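Local coordinates for DNA ligase D 3'-phosphoesterase domain-containing protein (Methanocella paludicola, PDB 5DMP) that probably removes 3' phosphates and 3' ribonucleotides from DNA ends during archaeal non-homologous end joining, at residues L20-G25 and K29-P34. Residues are numbered along the deposited sequence; the frame is centred on the assembly and turned at random.
Sequences LRLEMG and KSWAVP. With VN4 (oxido(dioxo)vanadium), chain J.
Two groups grip the hydroxyl oxygen of Ser30: Arg21 NH1 donates to OG across the strand pair at 3.0 Å, with an N-H...O angle of 158°, and the carbonyl of Leu28 on Ser30's own strand binds the same atom. Since that carbonyl can only accept, OG gives its proton to Leu28 O and accepts NH1 of Arg21. The bond lies only 4° out of the guanidinium plane. Arg21 reaches it with a side chain extended from CG to NE, while Gln9 takes the NE hydrogen and so fixes the rotation of the group further. NH2, in a long, weak ion pair with Asp19, points toward the oxido(dioxo)vanadium held by His53 and Tyr57, whose O3 lies 3.6 Å from NH2 near the same plane, too far for a firm bond; a magnesium ion lies about 5 Å from the Arg21 side chain.

Beneath this polar face runs a regular antiparallel ladder, the hairpin of strands 16-24 and 27-33. Leu20 and Trp31 exchange backbone bonds, of which Leu20 N to Trp31 O is 2.8 Å, and Leu22 and Lys29 form the next hydrogen-bonded pair. Arg21 and Ser30 sit between them as a non-hydrogen-bonded pair, their CA atoms 4.3 Å apart; Arg21 CA also makes a CA-H...O contact with Lys29 O at 3.1 Å.

The other face is largely apolar. Leu22 CD1 meets the six-membered ring of Trp31 obliquely, 4.2 Å from CZ3, and Leu20 CB touches Val33 CG2. Leu121 lies against both leucines and the indole, Trp132 stacks edge-to-face with Trp31, and Lys29, the exception, leads its amine away to a salt bridge with Asp52.

The hairpin is thus two-sided: greasy packing fixes one face, while on the other a second-shell serine orients an arginine of the oxido(dioxo)vanadium pocket, consistent with a place for a substrate phosphate.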
# COMPACT_ATOMS: atom_id res chain seq x y z
N LEU A 20 -1.65 2.43 1.98
CA LEU A 20 -1.07 1.11 1.83
C LEU A 20 -0.90 0.44 3.22
O LEU A 20 -0.41 1.10 4.14
CB LEU A 20 0.38 1.24 1.25
CG LEU A 20 1.24 -0.01 1.33
CD1 LEU A 20 0.70 -1.09 0.32
CD2 LEU A 20 2.65 0.42 0.91
N ARG A 21 -1.24 -0.85 3.34
CA ARG A 21 -1.03 -1.48 4.69
C ARG A 21 -0.49 -2.87 4.54
O ARG A 21 -0.82 -3.62 3.59
CB ARG A 21 -2.41 -1.54 5.48
CG ARG A 21 -3.31 -0.37 5.24
CD ARG A 21 -4.57 -0.49 6.22
NE ARG A 21 -5.51 0.55 5.88
CZ ARG A 21 -5.47 1.82 6.29
NH1 ARG A 21 -4.51 2.27 7.12
NH2 ARG A 21 -6.36 2.64 5.87
N LEU A 22 0.39 -3.23 5.44
CA LEU A 22 0.94 -4.55 5.39
C LEU A 22 0.83 -5.16 6.81
O LEU A 22 1.27 -4.52 7.81
CB LEU A 22 2.47 -4.51 5.07
CG LEU A 22 2.82 -3.92 3.68
CD1 LEU A 22 4.35 -3.75 3.64
CD2 LEU A 22 2.32 -4.89 2.59
N GLU A 23 0.37 -6.39 6.87
CA GLU A 23 0.24 -7.07 8.20
C GLU A 23 1.58 -7.47 8.77
O GLU A 23 2.34 -8.23 8.12
CB GLU A 23 -0.60 -8.28 8.00
CG GLU A 23 -0.79 -9.06 9.33
CD GLU A 23 -1.60 -10.33 9.18
OE1 GLU A 23 -2.19 -10.62 8.11
OE2 GLU A 23 -1.69 -11.03 10.21
N MET A 24 1.88 -6.99 9.98
CA MET A 24 2.98 -7.56 10.77
C MET A 24 2.77 -7.31 12.26
O MET A 24 2.09 -6.34 12.66
CB MET A 24 4.33 -6.99 10.33
CG MET A 24 4.44 -5.48 10.17
SD MET A 24 5.98 -4.87 9.38
CE MET A 24 5.54 -4.45 7.69
N GLY A 25 3.33 -8.22 13.09
CA GLY A 25 3.21 -8.08 14.55
C GLY A 25 1.78 -7.85 15.04
O GLY A 25 1.53 -7.04 15.95
N LYS A 29 0.46 -2.31 9.56
CA LYS A 29 1.30 -1.13 9.49
C LYS A 29 0.92 -0.34 8.23
O LYS A 29 0.73 -0.96 7.18
CB LYS A 29 2.81 -1.58 9.35
CG LYS A 29 3.37 -2.52 10.42
CD LYS A 29 3.28 -1.90 11.83
CE LYS A 29 4.05 -0.62 11.93
NZ LYS A 29 4.01 -0.25 13.39
N SER A 30 0.79 0.99 8.34
CA SER A 30 0.04 1.74 7.34
C SER A 30 0.88 2.93 6.89
O SER A 30 1.58 3.54 7.69
CB SER A 30 -1.27 2.24 7.94
OG SER A 30 -2.06 1.07 8.28
N TRP A 31 0.68 3.33 5.64
CA TRP A 31 1.28 4.54 5.09
C TRP A 31 0.26 5.21 4.21
O TRP A 31 -0.49 4.52 3.46
CB TRP A 31 2.48 4.17 4.20
CG TRP A 31 3.72 3.59 4.85
CD1 TRP A 31 4.90 4.30 5.16
CD2 TRP A 31 3.97 2.23 5.23
NE1 TRP A 31 5.82 3.42 5.71
CE2 TRP A 31 5.29 2.16 5.77
CE3 TRP A 31 3.21 1.03 5.17
CZ2 TRP A 31 5.87 0.95 6.23
CZ3 TRP A 31 3.74 -0.13 5.65
CH2 TRP A 31 5.08 -0.18 6.22
N ALA A 32 0.25 6.54 4.21
CA ALA A 32 -0.58 7.25 3.24
C ALA A 32 0.27 7.54 2.01
O ALA A 32 1.36 8.10 2.13
CB ALA A 32 -1.10 8.56 3.84
N VAL A 33 -0.25 7.22 0.83
CA VAL A 33 0.51 7.37 -0.40
C VAL A 33 -0.28 8.28 -1.30
O VAL A 33 -1.20 7.83 -2.02
CB VAL A 33 0.78 5.97 -1.07
CG1 VAL A 33 1.63 6.16 -2.36
CG2 VAL A 33 1.49 5.04 -0.05
N PRO A 34 0.03 9.59 -1.28
CA PRO A 34 -0.79 10.58 -2.02
C PRO A 34 -1.17 10.22 -3.42
O PRO A 34 -2.38 10.31 -3.74
CB PRO A 34 0.06 11.87 -1.96
CG PRO A 34 0.67 11.74 -0.60
CD PRO A 34 0.97 10.26 -0.35
V VN4 J . -7.90 5.39 7.65
O1 VN4 J . -8.54 5.11 9.44
O2 VN4 J . -9.36 5.04 6.44
O3 VN4 J . -6.11 5.94 7.32